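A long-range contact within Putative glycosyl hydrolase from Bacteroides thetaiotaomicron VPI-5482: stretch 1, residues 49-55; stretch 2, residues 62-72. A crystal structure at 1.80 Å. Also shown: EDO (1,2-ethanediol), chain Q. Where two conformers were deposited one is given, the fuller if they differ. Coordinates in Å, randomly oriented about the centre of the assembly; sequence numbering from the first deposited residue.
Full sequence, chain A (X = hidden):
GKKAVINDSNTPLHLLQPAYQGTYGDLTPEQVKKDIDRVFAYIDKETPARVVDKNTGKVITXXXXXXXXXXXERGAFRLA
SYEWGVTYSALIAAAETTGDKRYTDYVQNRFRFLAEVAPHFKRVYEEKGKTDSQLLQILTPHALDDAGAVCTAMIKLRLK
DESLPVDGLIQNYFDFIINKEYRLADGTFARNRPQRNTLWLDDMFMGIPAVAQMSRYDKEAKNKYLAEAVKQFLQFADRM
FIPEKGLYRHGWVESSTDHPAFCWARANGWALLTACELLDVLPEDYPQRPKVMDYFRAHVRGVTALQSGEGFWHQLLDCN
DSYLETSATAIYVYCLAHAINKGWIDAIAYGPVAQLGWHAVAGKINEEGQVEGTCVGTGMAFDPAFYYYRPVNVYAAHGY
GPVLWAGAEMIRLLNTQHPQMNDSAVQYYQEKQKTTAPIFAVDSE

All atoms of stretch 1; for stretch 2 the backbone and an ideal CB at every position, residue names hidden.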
# COMPACT_ATOMS: atom_id res chain seq x y z
N ALA A 49 -8.12 -32.31 -32.62
CA ALA A 49 -7.12 -33.36 -32.61
C ALA A 49 -7.06 -33.99 -33.98
O ALA A 49 -7.53 -35.11 -34.17
CB ALA A 49 -7.46 -34.40 -31.51
N ARG A 50 -6.52 -33.27 -34.96
CA ARG A 50 -6.40 -33.79 -36.33
C ARG A 50 -5.14 -33.28 -36.95
O ARG A 50 -4.63 -32.22 -36.56
CB ARG A 50 -7.51 -33.27 -37.25
CG ARG A 50 -8.86 -33.24 -36.68
CD ARG A 50 -9.91 -32.89 -37.73
NE ARG A 50 -11.22 -33.13 -37.14
CZ ARG A 50 -11.88 -32.26 -36.40
NH1 ARG A 50 -11.42 -31.04 -36.19
NH2 ARG A 50 -13.07 -32.60 -35.93
N VAL A 51 -4.69 -34.02 -37.95
CA VAL A 51 -3.58 -33.62 -38.82
C VAL A 51 -4.18 -33.11 -40.13
O VAL A 51 -5.07 -33.74 -40.69
CB VAL A 51 -2.60 -34.79 -39.07
CG1 VAL A 51 -1.49 -34.41 -40.04
CG2 VAL A 51 -2.00 -35.25 -37.71
N VAL A 52 -3.69 -31.97 -40.61
CA VAL A 52 -4.16 -31.43 -41.88
C VAL A 52 -2.98 -30.98 -42.72
O VAL A 52 -1.88 -30.79 -42.23
CB VAL A 52 -5.08 -30.20 -41.67
CG1 VAL A 52 -6.29 -30.55 -40.78
CG2 VAL A 52 -4.29 -29.05 -41.04
N ASP A 53 -3.23 -30.81 -44.01
CA ASP A 53 -2.29 -30.19 -44.92
C ASP A 53 -2.22 -28.70 -44.59
O ASP A 53 -3.26 -28.01 -44.51
CB ASP A 53 -2.76 -30.38 -46.34
CG ASP A 53 -1.81 -29.75 -47.34
OD1 ASP A 53 -1.75 -28.50 -47.43
OD2 ASP A 53 -1.15 -30.51 -48.04
N LYS A 54 -1.01 -28.21 -44.36
CA LYS A 54 -0.83 -26.85 -43.91
C LYS A 54 -1.24 -25.81 -44.94
O LYS A 54 -1.49 -24.67 -44.56
CB LYS A 54 0.62 -26.61 -43.48
CG LYS A 54 1.60 -26.66 -44.59
CD LYS A 54 3.02 -26.66 -44.03
CE LYS A 54 4.06 -26.67 -45.15
NZ LYS A 54 5.46 -26.95 -44.64
N ASN A 55 -1.30 -26.19 -46.20
CA ASN A 55 -1.68 -25.27 -47.25
C ASN A 55 -3.16 -25.26 -47.52
O ASN A 55 -3.75 -24.19 -47.72
CB ASN A 55 -0.95 -25.68 -48.52
CG ASN A 55 0.54 -25.74 -48.30
OD1 ASN A 55 1.20 -26.77 -48.55
ND2 ASN A 55 1.08 -24.64 -47.84
N UNK A 62 -3.70 -40.67 -43.66
CA UNK A 62 -2.63 -41.63 -43.93
C UNK A 62 -1.31 -41.10 -43.41
O UNK A 62 -0.51 -40.49 -44.12
CB UNK A 62 -2.53 -41.93 -45.43
N UNK A 63 -1.09 -41.35 -42.14
CA UNK A 63 0.07 -40.83 -41.46
C UNK A 63 1.37 -41.45 -41.93
O UNK A 63 2.40 -40.82 -41.86
CB UNK A 63 -0.08 -41.04 -39.95
N UNK A 64 1.32 -42.67 -42.43
CA UNK A 64 2.55 -43.34 -42.85
C UNK A 64 3.07 -42.69 -44.12
O UNK A 64 4.27 -42.62 -44.33
CB UNK A 64 2.32 -44.84 -43.07
N UNK A 65 2.15 -42.14 -44.91
CA UNK A 65 2.48 -41.50 -46.19
C UNK A 65 2.77 -40.00 -46.15
O UNK A 65 3.28 -39.46 -47.13
CB UNK A 65 1.32 -41.73 -47.16
N UNK A 66 2.43 -39.32 -45.08
CA UNK A 66 2.57 -37.87 -45.09
C UNK A 66 4.01 -37.38 -45.05
O UNK A 66 4.93 -38.13 -44.72
CB UNK A 66 1.81 -37.28 -43.90
N UNK A 67 4.15 -36.10 -45.37
CA UNK A 67 5.44 -35.40 -45.42
C UNK A 67 5.42 -34.10 -44.67
O UNK A 67 4.64 -33.95 -43.71
CB UNK A 67 5.85 -35.14 -46.87
N UNK A 68 6.27 -33.15 -45.08
CA UNK A 68 6.43 -31.89 -44.35
C UNK A 68 5.26 -30.89 -44.57
O UNK A 68 5.29 -29.79 -44.05
CB UNK A 68 7.75 -31.23 -44.77
N UNK A 69 4.25 -31.29 -45.32
CA UNK A 69 3.02 -30.50 -45.47
C UNK A 69 2.10 -30.69 -44.26
O UNK A 69 1.21 -29.87 -44.06
CB UNK A 69 2.29 -30.89 -46.75
N UNK A 70 2.28 -31.77 -43.50
CA UNK A 70 1.35 -32.11 -42.40
C UNK A 70 1.61 -31.25 -41.17
O UNK A 70 2.78 -30.98 -40.82
CB UNK A 70 1.48 -33.59 -42.03
N UNK A 71 0.51 -30.81 -40.52
CA UNK A 71 0.61 -30.12 -39.27
C UNK A 71 -0.63 -30.45 -38.44
O UNK A 71 -1.66 -30.85 -38.98
CB UNK A 71 0.76 -28.61 -39.49
N UNK A 72 -0.54 -30.23 -37.15
CA UNK A 72 -1.73 -30.32 -36.31
C UNK A 72 -2.65 -29.16 -36.73
O UNK A 72 -2.18 -28.04 -36.96
CB UNK A 72 -1.38 -30.26 -34.82
C1 EDO Q . 6.40 -27.21 -41.55
O1 EDO Q . 6.37 -28.61 -41.86
C2 EDO Q . 7.60 -26.57 -42.21
O2 EDO Q . 8.73 -26.78 -41.37

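Stretch 1 offers an extended strand, Val-51 to Asp-53, and stretch 2 returns against it antiparallel at its far end, so the rules tighten from 62 towards 72.

At position 62 the ideal CB finds nothing of stretch 1 within reach, so local needs decide. With three residues of helical phi/psi following, a small acceptor such as Asp, Asn, Ser or Thr would suit. It is Asp-62, whose OD1 accepts from the backbone N of 65 at 3.3 Å.

Position 63 points sideways, and its CB is also distant; a short side chain would leave Val-51 untouched, whereas a long or aromatic one could cross the gap. Tyr-63 does so, bringing CE1 to 3.8 Å from Val-51 CG2. Its hydroxyl continues to a water: OH lies 2.8 Å from the water oxygen, which accepts from Val-51 N at 3.0 Å, so an amide left free by the strand pairing is satisfied.

Positions 64 and 65 are out of reach and tolerate many residues. Thr-64 donates OG1 to Asp-62 OD1 at 2.8 Å; Ala-65 adds no side-chain contact.

At 66 CA-to-CB points toward stretch 1, but across a space too wide for a short side chain. A long, flexible apolar one, Met or Leu, is the natural guess. The deposited residue is Met-66, as selenomethionine, with CE 3.7 Å from Val-51 CG1.

Position 67 has phi/psi of -131/-153, an extended region where glycine is at ease, though other residues are not excluded. Gly-67 opens a type I turn that ends at 70.

The CB of 68 sits 4.9 Å from Lys-54 NZ. An acid or a neutral polar group would suit, but the backbone already serves the lysine: Lys-54 NZ donates to the carbonyl O of this residue at 2.9 Å. Asp-68 keeps its OD1 4.6 Å from Lys-54 NZ, near but beyond a salt bridge. The same carbonyl, Asp-68 O, accepts from ethanediol O1 at 2.7 Å.

At 69 the CB is 3.7 Å from Asp-53 OD2, which would favour a donor such as Lys, Arg or Gln. Glu-69 is an acid instead, and its end leads away: OE2 accepts from Gly-67 N at 2.9 Å, bracing the turn, while CG lies 3.4 Å from Asp-53 OD2. Its backbone O receives Lys-54 N at 2.8 Å.

Position 70 pairs with Asp-53, and its CB already lies 3.7 Å from Val-51 CG1. A small residue fits without further reach, and Ala-70 makes that contact with its methyl group.

Position 71 forms the hydrogen-bonded pair with Val-52: 71 N to Val-52 O is 2.9 Å and Val-52 N to 71 O is 2.8 Å. Its CB shares a face with Val-52 near Lys-54 CB, suiting Thr, Val or a long chain with a polar end. Gln-71 lays CG 4.0 Å from Val-52 CG2 and CD 3.5 Å from Lys-54 CB.

At 72 the CB points away, yet a branched apolar chain can return; Leu-72 brings CD2 within 4.2 Å of Val-51 CG2.

Stretch 2 62-72: DYTAMGDEAQL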
# COMPACT_ATOMS: atom_id res chain seq x y z
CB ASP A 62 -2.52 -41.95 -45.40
CG ASP A 62 -1.55 -43.07 -45.68
OD1 ASP A 62 -0.81 -43.49 -44.75
OD2 ASP A 62 -1.52 -43.50 -46.86
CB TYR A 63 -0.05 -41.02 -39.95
CG TYR A 63 -1.29 -40.41 -39.33
CD1 TYR A 63 -1.80 -39.20 -39.78
CD2 TYR A 63 -1.91 -41.01 -38.24
CE1 TYR A 63 -2.91 -38.62 -39.20
CE2 TYR A 63 -3.02 -40.44 -37.65
CZ TYR A 63 -3.52 -39.24 -38.14
OH TYR A 63 -4.63 -38.64 -37.60
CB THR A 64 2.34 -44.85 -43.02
OG1 THR A 64 1.38 -45.08 -44.06
CG2 THR A 64 1.84 -45.47 -41.69
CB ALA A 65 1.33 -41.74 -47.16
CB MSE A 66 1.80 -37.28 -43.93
CG MSE A 66 2.44 -37.55 -42.60
SE MSE A 66 1.26 -37.08 -41.20
CE MSE A 66 -0.30 -37.35 -42.02
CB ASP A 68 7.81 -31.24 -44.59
CG ASP A 68 8.06 -30.87 -46.06
OD1 ASP A 68 7.09 -30.61 -46.80
OD2 ASP A 68 9.24 -30.85 -46.48
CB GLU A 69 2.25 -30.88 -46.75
CG GLU A 69 1.48 -32.24 -46.76
CD GLU A 69 2.37 -33.47 -46.75
OE1 GLU A 69 3.55 -33.33 -47.17
OE2 GLU A 69 1.89 -34.57 -46.34
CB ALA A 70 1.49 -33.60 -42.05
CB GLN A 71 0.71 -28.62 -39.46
CG GLN A 71 -0.53 -28.02 -40.08
CD GLN A 71 -0.50 -26.51 -40.13
OE1 GLN A 71 0.55 -25.87 -39.97
NE2 GLN A 71 -1.67 -25.92 -40.35
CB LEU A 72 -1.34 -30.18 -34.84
CG LEU A 72 -0.37 -31.22 -34.26
CD1 LEU A 72 -0.17 -30.99 -32.81
CD2 LEU A 72 -0.90 -32.65 -34.57
O HOH W 1 -6.02 -36.56 -38.80
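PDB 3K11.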